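Local coordinates for 3,4-dihydroxy-2-butanone 4-phosphate synthase (Acinetobacter baumannii, PDB 6MNZ), which probably catalyses the conversion of D-ribulose 5-phosphate to formate and 3,4-dihydroxy-2-butanone 4-phosphate, a step of riboflavin biosynthesis, at residues A37-N46 / A101-V112; I196-V206 / Y324-I333. All coordinates share one frame; numbering follows the deposited sequence.

Contact 1 (A37-N46 / A101-V112); sequences ATHVRPEDIN and AAERAHTIQAAV
Ile45 is the knob of this contact: its side chain drops into a hollow on helix 101-112 bounded by Ala101, Arg104, Ala105 and Ile108. The chi1 of -54° sets CG1 beside the backbone N, and from there it presses on the methyl of Ala105 (Ile45 CG1 to Ala105 CB 3.8 Å). CD1 carries on deeper to meet the end of Ile108 tip to tip, with Ile45 CD1 and Ile108 CD1 3.8 Å apart, while CG2 turns to the CB end of Arg104. The guanidinium of Arg104 is tied elsewhere, to the carbonyl of Ile99.

One turn back, the Pro42 ring lies over the backbone of Ala102 (Pro42 CB to Ala102 CA 3.8 Å), and its CD side abuts Ala105. Ala101 answers with its bump, its CB resting 3.9 Å from CB of Asn46. Three alanines on this face keep it low, and the axes of 42-46 and 101-112 pass 7.7 Å apart at 113°. Arg41 stands at the N-cap position of helix 42-52; its NE forms a salt bridge with OD2 of Asp44, from the syn side but tilted out of the carboxylate plane.

Farther along, Val40 crosses Ile108 at about a right angle, CG1 of Val40 lying 3.7 Å from CG2 of Ile108. The methyl of Ala37 slots between Ile108 and Val112, its CB 3.7 Å from Val112 CG1.

Both segments pack on the mixed sheet of the synthase domain: Leu58 of strand 57-60 and Val161 of strand 160-164 underlie Ala37 and Ile108, Val161 also meets Val40 and Ile45, and Ile127 of strand 127-131 receives Arg104 and Ile108.

Contact 2 (I196-V206 / Y324-I333); sequences IHYRMTNEQTV and YQTIGVGAQI
Met200 lies over Gly328, where no side chain stands in the way, and its CG comes to 4.0 Å from CA of that glycine. Bends at chi2 and chi3 swing the thioether across the face of helix 320-336, so that the CE methyl ends 3.4 Å from Gln325 O and 3.8 Å from Val329 CG2. Gly328, Gln332, Val329 and Gln325 together form the hole for this knob. Over 196-202 and 324-333 the helix axes run almost parallel, at 5°, and 9.4 Å apart.

Toward the start of both segments, CG2 of Ile196 packs 3.5 Å from CB of Tyr324, the side chains crossing near a right angle. His197 beside it turns an edge toward the face of the Tyr324 ring, with ring centroids 5.6 Å apart and planes at 51°.

At the other end Gln332, extended beyond CG, reaches across Met200 to the turn after the helix. Its OE1 accepts from Thr205 N at 2.9 Å, a bent bond of 134° whose donor is tilted from the carbonyl plane, and more weakly from Val206 N. Val206, where strand 206-215 begins, sets its methyls against Val329 and Ile333. The same turn is braced internally: Arg199 grips OE1 of Glu203 side-on through NE and NH2, in the guanidinium plane, while NH1 has a salt bridge to Asp149.

The chemistry is thus a largely apolar seam, with an aromatic pair at one end and a buried amide at the other; Gln332 probably helps, with the backbone bonding of Thr205 to Ile229, to set the chain's path into strand 206-215.

Both segments of contact 1 come before those of contact 2 in the sequence; their centres are 33 Å apart and their nearest atoms about 16 Å, so they do not touch. Contact 1 stays within the synthase section, whereas contact 2 joins helix 192-202 to helix 320-336 of the section related to GTP cyclohydrolase II. Contact 2 borders the predicted ribulose 5-phosphate site: the Ile196 side chain is about 4 Å from that of Ala141 and Gln325's about 8 Å from that of Arg27. Contact 1 lies farther off, the Ala37 side chain about 12 Å from that of Thr144 and Arg104's about 10 Å from that of Glu164, predicted to be essential for catalysis.

Contact 1 (A37-N46 / A101-V112)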
loop_
_atom_site.group_PDB
_atom_site.type_symbol
_atom_site.label_atom_id
_atom_site.label_comp_id
_atom_site.label_asym_id
_atom_site.label_seq_id
_atom_site.Cartn_x
_atom_site.Cartn_y
_atom_site.Cartn_z
ATOM N N ALA A 37 -29.738 11.991 0.851
ATOM C CA ALA A 37 -30.364 11.014 -0.031
ATOM C C ALA A 37 -31.754 10.630 0.454
ATOM O O ALA A 37 -32.656 10.405 -0.360
ATOM C CB ALA A 37 -29.480 9.770 -0.140
ATOM N N THR A 38 -31.986 10.692 1.766
ATOM C CA THR A 38 -33.286 10.316 2.306
ATOM C C THR A 38 -34.362 11.334 1.948
ATOM O O THR A 38 -35.546 10.983 1.889
ATOM C CB THR A 38 -33.191 10.157 3.823
ATOM O OG1 THR A 38 -32.076 9.318 4.147
ATOM C CG2 THR A 38 -34.465 9.540 4.380
ATOM N N HIS A 39 -33.988 12.600 1.768
ATOM C CA HIS A 39 -34.941 13.651 1.443
ATOM C C HIS A 39 -34.936 14.017 -0.036
ATOM O O HIS A 39 -35.580 14.999 -0.420
ATOM C CB HIS A 39 -34.656 14.900 2.280
ATOM C CG HIS A 39 -34.930 14.724 3.740
ATOM N ND1 HIS A 39 -36.204 14.611 4.251
ATOM C CD2 HIS A 39 -34.092 14.663 4.802
ATOM C CE1 HIS A 39 -36.138 14.438 5.559
ATOM N NE2 HIS A 39 -34.867 14.471 5.920
ATOM N N VAL A 40 -34.258 13.236 -0.880
ATOM C CA VAL A 40 -34.126 13.602 -2.285
ATOM C C VAL A 40 -35.445 13.353 -3.005
ATOM O O VAL A 40 -36.089 12.310 -2.823
ATOM C CB VAL A 40 -32.976 12.824 -2.944
ATOM C CG1 VAL A 40 -33.375 11.381 -3.204
ATOM C CG2 VAL A 40 -32.552 13.509 -4.239
ATOM N N ARG A 41 -35.814 14.276 -3.881
ATOM C CA ARG A 41 -37.096 14.271 -4.568
ATOM C C ARG A 41 -36.869 14.476 -6.056
ATOM O O ARG A 41 -35.786 14.901 -6.471
ATOM C CB ARG A 41 -38.023 15.368 -4.024
ATOM C CG ARG A 41 -38.188 15.341 -2.510
ATOM C CD ARG A 41 -38.815 16.621 -1.988
ATOM N NE ARG A 41 -38.057 17.806 -2.380
ATOM C CZ ARG A 41 -38.398 19.052 -2.068
ATOM N NH1 ARG A 41 -39.350 19.278 -1.173
ATOM N NH2 ARG A 41 -37.699 20.070 -2.554
ATOM N N PRO A 42 -37.805 14.016 -6.895
ATOM C CA PRO A 42 -37.651 14.198 -8.345
ATOM C C PRO A 42 -37.121 15.570 -8.730
ATOM O O PRO A 42 -36.134 15.671 -9.465
ATOM C CB PRO A 42 -39.075 13.982 -8.873
ATOM C CG PRO A 42 -39.686 13.015 -7.898
ATOM C CD PRO A 42 -39.008 13.230 -6.559
ATOM N N GLU A 43 -37.743 16.632 -8.217
ATOM C CA GLU A 43 -37.327 17.979 -8.587
ATOM C C GLU A 43 -35.932 18.313 -8.078
ATOM O O GLU A 43 -35.279 19.197 -8.643
ATOM C CB GLU A 43 -38.326 19.010 -8.059
ATOM C CG GLU A 43 -39.221 19.628 -9.128
ATOM C CD GLU A 43 -38.438 20.222 -10.288
ATOM O OE1 GLU A 43 -38.561 19.694 -11.413
ATOM O OE2 GLU A 43 -37.595 21.112 -10.046
ATOM N N ASP A 44 -35.422 17.568 -7.096
ATOM C CA ASP A 44 -34.053 17.787 -6.642
ATOM C C ASP A 44 -33.046 17.238 -7.646
ATOM O O ASP A 44 -32.096 17.934 -8.022
ATOM C CB ASP A 44 -33.847 17.149 -5.269
ATOM C CG ASP A 44 -34.611 17.866 -4.175
ATOM O OD1 ASP A 44 -34.280 19.034 -3.889
ATOM O OD2 ASP A 44 -35.492 17.235 -3.552
ATOM N N ILE A 45 -33.293 16.037 -8.170
ATOM C CA ILE A 45 -32.434 15.498 -9.220
ATOM C C ILE A 45 -32.486 16.388 -10.453
ATOM O O ILE A 45 -31.464 16.634 -11.104
ATOM C CB ILE A 45 -32.839 14.050 -9.555
ATOM C CG1 ILE A 45 -32.859 13.186 -8.292
ATOM C CG2 ILE A 45 -31.891 13.457 -10.587
ATOM C CD1 ILE A 45 -31.554 13.183 -7.520
ATOM N N ASN A 46 -33.668 16.923 -10.771
ATOM C CA ASN A 46 -33.805 17.739 -11.973
ATOM C C ASN A 46 -33.037 19.048 -11.844
ATOM O O ASN A 46 -32.428 19.513 -12.814
ATOM C CB ASN A 46 -35.280 18.014 -12.258
ATOM C CG ASN A 46 -35.486 18.801 -13.537
ATOM O OD1 ASN A 46 -36.089 19.874 -13.528
ATOM N ND2 ASN A 46 -34.972 18.279 -14.646
ATOM N N ALA A 101 -35.759 12.092 -14.088
ATOM C CA ALA A 101 -35.481 12.713 -12.798
ATOM C C ALA A 101 -36.183 11.967 -11.671
ATOM O O ALA A 101 -35.561 11.609 -10.665
ATOM C CB ALA A 101 -35.908 14.181 -12.821
ATOM N N ALA A 102 -37.467 11.659 -11.857
ATOM C CA ALA A 102 -38.199 10.898 -10.851
ATOM C C ALA A 102 -37.588 9.516 -10.656
ATOM O O ALA A 102 -37.532 9.007 -9.530
ATOM C CB ALA A 102 -39.671 10.784 -11.249
ATOM N N GLU A 103 -37.311 8.818 -11.760
ATOM C CA GLU A 103 -36.872 7.429 -11.664
ATOM C C GLU A 103 -35.515 7.325 -10.978
ATOM O O GLU A 103 -35.337 6.504 -10.070
ATOM C CB GLU A 103 -36.816 6.801 -13.056
ATOM C CG GLU A 103 -38.182 6.477 -13.642
ATOM C CD GLU A 103 -38.107 5.553 -14.849
ATOM O OE1 GLU A 103 -39.071 5.541 -15.644
ATOM O OE2 GLU A 103 -37.188 4.707 -14.899
ATOM N N ARG A 104 -34.599 8.243 -11.291
ATOM C CA ARG A 104 -33.343 8.315 -10.556
ATOM C C ARG A 104 -33.589 8.563 -9.074
ATOM O O ARG A 104 -33.076 7.836 -8.216
ATOM C CB ARG A 104 -32.460 9.414 -11.144
ATOM C CG ARG A 104 -31.598 8.960 -12.306
ATOM C CD ARG A 104 -30.618 10.041 -12.720
ATOM N NE ARG A 104 -30.906 10.559 -14.052
ATOM C CZ ARG A 104 -30.275 11.589 -14.602
ATOM N NH1 ARG A 104 -29.293 12.190 -13.946
ATOM N NH2 ARG A 104 -30.615 12.008 -15.813
ATOM N N ALA A 105 -34.360 9.605 -8.753
ATOM C CA ALA A 105 -34.782 9.826 -7.375
ATOM C C ALA A 105 -35.357 8.552 -6.768
ATOM O O ALA A 105 -34.908 8.096 -5.712
ATOM C CB ALA A 105 -35.805 10.961 -7.320
ATOM N N HIS A 106 -36.246 7.885 -7.508
ATOM C CA HIS A 106 -36.838 6.646 -7.014
ATOM C C HIS A 106 -35.773 5.584 -6.773
ATOM O O HIS A 106 -35.816 4.868 -5.765
ATOM C CB HIS A 106 -37.887 6.143 -8.005
ATOM C CG HIS A 106 -38.474 4.815 -7.645
ATOM N ND1 HIS A 106 -38.484 4.328 -6.356
ATOM C CD2 HIS A 106 -39.080 3.873 -8.406
ATOM C CE1 HIS A 106 -38.954 3.092 -6.362
ATOM N NE2 HIS A 106 -39.348 2.802 -7.589
ATOM N N THR A 107 -34.773 5.507 -7.653
ATOM C CA THR A 107 -33.690 4.550 -7.454
ATOM C C THR A 107 -32.951 4.826 -6.149
ATOM O O THR A 107 -32.595 3.896 -5.416
ATOM C CB THR A 107 -32.724 4.595 -8.640
ATOM O OG1 THR A 107 -33.379 4.083 -9.808
ATOM C CG2 THR A 107 -31.477 3.765 -8.354
ATOM N N ILE A 108 -32.641 6.096 -5.883
ATOM C CA ILE A 108 -31.927 6.446 -4.658
ATOM C C ILE A 108 -32.715 5.987 -3.438
ATOM O O ILE A 108 -32.164 5.378 -2.513
ATOM C CB ILE A 108 -31.651 7.959 -4.616
ATOM C CG1 ILE A 108 -30.639 8.338 -5.698
ATOM C CG2 ILE A 108 -31.143 8.376 -3.242
ATOM C CD1 ILE A 108 -30.752 9.773 -6.166
ATOM N N GLN A 109 -34.023 6.254 -3.428
ATOM C CA GLN A 109 -34.848 5.888 -2.282
ATOM C C GLN A 109 -34.710 4.407 -1.955
ATOM O O GLN A 109 -34.575 4.030 -0.786
ATOM C CB GLN A 109 -36.311 6.240 -2.554
ATOM C CG GLN A 109 -36.575 7.729 -2.742
ATOM C CD GLN A 109 -36.004 8.581 -1.622
ATOM O OE1 GLN A 109 -35.637 9.732 -1.845
ATOM N NE2 GLN A 109 -36.098 8.087 -0.391
ATOM N N ALA A 110 -34.716 3.554 -2.982
ATOM C CA ALA A 110 -34.593 2.120 -2.752
ATOM C C ALA A 110 -33.273 1.787 -2.074
ATOM O O ALA A 110 -33.229 0.962 -1.153
ATOM C CB ALA A 110 -34.719 1.365 -4.075
ATOM N N ALA A 111 -32.196 2.471 -2.463
ATOM C CA ALA A 111 -30.889 2.176 -1.889
ATOM C C ALA A 111 -30.823 2.588 -0.423
ATOM O O ALA A 111 -30.328 1.827 0.417
ATOM C CB ALA A 111 -29.794 2.878 -2.692
ATOM N N VAL A 112 -31.417 3.734 -0.080
ATOM C CA VAL A 112 -31.258 4.314 1.248
ATOM C C VAL A 112 -32.479 4.099 2.128
ATOM O O VAL A 112 -32.548 4.674 3.223
ATOM C CB VAL A 112 -30.936 5.821 1.158
ATOM C CG1 VAL A 112 -29.733 6.052 0.256
ATOM C CG2 VAL A 112 -32.147 6.599 0.663
#

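Contact 2 (I196-V206 / Y324-I333)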
loop_
_atom_site.group_PDB
_atom_site.type_symbol
_atom_site.label_atom_id
_atom_site.label_comp_id
_atom_site.label_asym_id
_atom_site.label_seq_id
_atom_site.Cartn_x
_atom_site.Cartn_y
_atom_site.Cartn_z
ATOM N N ILE A 196 -14.056 18.980 8.334
ATOM C CA ILE A 196 -13.009 18.297 9.090
ATOM C C ILE A 196 -12.864 18.932 10.466
ATOM O O ILE A 196 -12.918 18.256 11.500
ATOM C CB ILE A 196 -11.675 18.330 8.324
ATOM C CG1 ILE A 196 -11.751 17.439 7.088
ATOM C CG2 ILE A 196 -10.538 17.867 9.227
ATOM C CD1 ILE A 196 -10.602 17.602 6.130
ATOM N N HIS A 197 -12.625 20.244 10.490
ATOM C CA HIS A 197 -12.338 20.919 11.748
ATOM C C HIS A 197 -13.535 20.884 12.686
ATOM O O HIS A 197 -13.367 20.680 13.893
ATOM C CB HIS A 197 -11.920 22.363 11.473
ATOM C CG HIS A 197 -11.495 23.112 12.695
ATOM N ND1 HIS A 197 -10.393 22.755 13.443
ATOM C CD2 HIS A 197 -12.013 24.211 13.290
ATOM C CE1 HIS A 197 -10.272 23.583 14.465
ATOM N NE2 HIS A 197 -11.220 24.498 14.374
ATOM N N TYR A 198 -14.751 20.933 12.141
ATOM C CA TYR A 198 -15.937 20.806 12.980
ATOM C C TYR A 198 -15.957 19.458 13.689
ATOM O O TYR A 198 -16.124 19.388 14.912
ATOM C CB TYR A 198 -17.198 20.991 12.136
ATOM C CG TYR A 198 -18.476 20.904 12.936
ATOM C CD1 TYR A 198 -19.071 22.045 13.455
ATOM C CD2 TYR A 198 -19.120 19.690 13.121
ATOM C CE1 TYR A 198 -20.208 21.965 14.230
ATOM C CE2 TYR A 198 -20.260 19.599 13.892
ATOM C CZ TYR A 198 -20.791 20.738 14.456
ATOM O OH TYR A 198 -21.913 20.655 15.246
ATOM N N ARG A 199 -15.803 18.371 12.929
ATOM C CA ARG A 199 -15.815 17.039 13.524
ATOM C C ARG A 199 -14.737 16.902 14.590
ATOM O O ARG A 199 -14.941 16.229 15.607
ATOM C CB ARG A 199 -15.626 15.980 12.438
ATOM C CG ARG A 199 -16.799 15.849 11.479
ATOM C CD ARG A 199 -16.798 14.499 10.776
ATOM N NE ARG A 199 -16.872 13.389 11.722
ATOM C CZ ARG A 199 -16.824 12.105 11.381
ATOM N NH1 ARG A 199 -16.662 11.758 10.110
ATOM N NH2 ARG A 199 -16.803 11.173 12.325
ATOM N N MET A 200 -13.555 17.469 14.339
ATOM C CA MET A 200 -12.478 17.394 15.316
ATOM C C MET A 200 -12.780 18.202 16.570
ATOM O O MET A 200 -12.236 17.894 17.635
ATOM C CB MET A 200 -11.169 17.875 14.691
ATOM C CG MET A 200 -10.673 17.012 13.543
ATOM S SD MET A 200 -10.369 15.295 14.009
ATOM C CE MET A 200 -9.002 14.884 12.923
ATOM N N THR A 201 -13.674 19.187 16.487
ATOM C CA THR A 201 -13.935 20.061 17.623
ATOM C C THR A 201 -15.122 19.603 18.456
ATOM O O THR A 201 -15.230 19.987 19.626
ATOM C CB THR A 201 -14.185 21.497 17.149
ATOM O OG1 THR A 201 -15.353 21.534 16.317
ATOM C CG2 THR A 201 -12.989 22.024 16.369
ATOM N N ASN A 202 -16.060 18.864 17.857
ATOM C CA ASN A 202 -17.318 18.524 18.510
ATOM C C ASN A 202 -17.510 17.017 18.638
ATOM O O ASN A 202 -18.623 16.559 18.918
ATOM C CB ASN A 202 -18.492 19.144 17.751
ATOM C CG ASN A 202 -18.402 20.655 17.676
ATOM O OD1 ASN A 202 -18.015 21.215 16.650
ATOM N ND2 ASN A 202 -18.830 21.325 18.740
ATOM N N GLU A 203 -16.447 16.238 18.454
ATOM C CA GLU A 203 -16.504 14.790 18.598
ATOM C C GLU A 203 -15.212 14.297 19.231
ATOM O O GLU A 203 -14.122 14.757 18.875
ATOM C CB GLU A 203 -16.715 14.098 17.243
ATOM C CG GLU A 203 -17.913 14.604 16.444
ATOM C CD GLU A 203 -17.989 13.991 15.051
ATOM O OE1 GLU A 203 -17.133 13.140 14.727
ATOM O OE2 GLU A 203 -18.851 14.418 14.253
ATOM N N GLN A 204 -15.331 13.309 20.116
ATOM C CA GLN A 204 -14.168 12.571 20.606
ATOM C C GLN A 204 -13.810 11.510 19.575
ATOM O O GLN A 204 -14.450 10.462 19.477
ATOM C CB GLN A 204 -14.447 11.955 21.971
ATOM C CG GLN A 204 -13.194 11.492 22.692
ATOM C CD GLN A 204 -13.485 10.497 23.797
ATOM O OE1 GLN A 204 -14.228 9.537 23.595
ATOM N NE2 GLN A 204 -12.758 10.617 24.900
ATOM N N THR A 205 -12.872 11.858 18.699
ATOM C CA THR A 205 -12.519 11.005 17.575
ATOM C C THR A 205 -11.360 10.065 17.880
ATOM O O THR A 205 -11.239 9.027 17.223
ATOM C CB THR A 205 -12.173 11.865 16.355
ATOM O OG1 THR A 205 -13.081 12.971 16.278
ATOM C CG2 THR A 205 -12.273 11.049 15.079
ATOM N N VAL A 206 -10.564 10.351 18.909
ATOM C CA VAL A 206 -9.343 9.605 19.188
ATOM C C VAL A 206 -9.486 8.936 20.548
ATOM O O VAL A 206 -10.122 9.486 21.454
ATOM C CB VAL A 206 -8.101 10.520 19.159
ATOM C CG1 VAL A 206 -6.861 9.749 19.589
ATOM C CG2 VAL A 206 -7.912 11.125 17.769
ATOM N N TYR A 324 -5.851 20.001 9.053
ATOM C CA TYR A 324 -6.849 19.912 10.111
ATOM C C TYR A 324 -7.023 18.479 10.594
ATOM O O TYR A 324 -7.368 18.256 11.761
ATOM C CB TYR A 324 -8.191 20.457 9.623
ATOM C CG TYR A 324 -8.168 21.908 9.194
ATOM C CD1 TYR A 324 -7.102 22.735 9.520
ATOM C CD2 TYR A 324 -9.289 22.488 8.620
ATOM C CE1 TYR A 324 -7.112 24.075 9.187
ATOM C CE2 TYR A 324 -9.328 23.835 8.329
ATOM C CZ TYR A 324 -8.232 24.622 8.600
ATOM O OH TYR A 324 -8.260 25.961 8.290
ATOM N N GLN A 325 -6.852 17.504 9.701
ATOM C CA GLN A 325 -6.704 16.121 10.134
ATOM C C GLN A 325 -5.539 15.979 11.105
ATOM O O GLN A 325 -5.681 15.391 12.184
ATOM C CB GLN A 325 -6.511 15.214 8.919
ATOM C CG GLN A 325 -7.760 15.045 8.073
ATOM C CD GLN A 325 -7.472 14.414 6.725
ATOM O OE1 GLN A 325 -6.324 14.110 6.404
ATOM N NE2 GLN A 325 -8.526 14.133 5.969
ATOM N N THR A 326 -4.374 16.519 10.740
ATOM C CA THR A 326 -3.183 16.338 11.562
ATOM C C THR A 326 -3.394 16.924 12.951
ATOM O O THR A 326 -3.435 16.196 13.949
ATOM C CB THR A 326 -1.970 16.989 10.889
ATOM O OG1 THR A 326 -1.630 16.261 9.703
ATOM C CG2 THR A 326 -0.758 17.013 11.836
ATOM N N ILE A 327 -3.656 18.231 13.018
ATOM C CA ILE A 327 -3.652 18.918 14.301
ATOM C C ILE A 327 -4.896 18.588 15.112
ATOM O O ILE A 327 -4.839 18.596 16.346
ATOM C CB ILE A 327 -3.507 20.439 14.085
ATOM C CG1 ILE A 327 -2.721 21.068 15.242
ATOM C CG2 ILE A 327 -4.872 21.103 13.939
ATOM C CD1 ILE A 327 -1.250 20.679 15.278
ATOM N N GLY A 328 -5.956 18.108 14.461
ATOM C CA GLY A 328 -7.103 17.613 15.204
ATOM C C GLY A 328 -6.813 16.320 15.941
ATOM O O GLY A 328 -7.194 16.159 17.104
ATOM N N VAL A 329 -6.125 15.384 15.284
ATOM C CA VAL A 329 -5.648 14.192 15.980
ATOM C C VAL A 329 -4.617 14.579 17.031
ATOM O O VAL A 329 -4.741 14.220 18.207
ATOM C CB VAL A 329 -5.076 13.175 14.975
ATOM C CG1 VAL A 329 -4.381 12.025 15.701
ATOM C CG2 VAL A 329 -6.182 12.643 14.079
ATOM N N GLY A 330 -3.660 15.425 16.651
ATOM C CA GLY A 330 -2.651 15.861 17.599
ATOM C C GLY A 330 -3.224 16.641 18.765
ATOM O O GLY A 330 -2.719 16.543 19.885
ATOM N N ALA A 331 -4.353 17.320 18.553
ATOM C CA ALA A 331 -4.925 18.149 19.606
ATOM C C ALA A 331 -5.725 17.318 20.601
ATOM O O ALA A 331 -5.641 17.547 21.813
ATOM C CB ALA A 331 -5.804 19.242 18.998
ATOM N N GLN A 332 -6.445 16.303 20.117
ATOM C CA GLN A 332 -7.176 15.423 21.021
ATOM C C GLN A 332 -6.233 14.568 21.855
ATOM O O GLN A 332 -6.508 14.315 23.033
ATOM C CB GLN A 332 -8.133 14.536 20.228
ATOM C CG GLN A 332 -9.229 15.302 19.504
ATOM C CD GLN A 332 -10.132 14.399 18.681
ATOM O OE1 GLN A 332 -10.406 13.260 19.064
ATOM N NE2 GLN A 332 -10.567 14.889 17.526
ATOM N N ILE A 333 -5.061 14.234 21.311
ATOM C CA ILE A 333 -4.038 13.557 22.102
ATOM C C ILE A 333 -3.560 14.464 23.228
ATOM O O ILE A 333 -3.383 14.027 24.372
ATOM C CB ILE A 333 -2.873 13.110 21.200
ATOM C CG1 ILE A 333 -3.318 11.942 20.315
ATOM C CG2 ILE A 333 -1.661 12.731 22.039
ATOM C CD1 ILE A 333 -2.281 11.500 19.298
#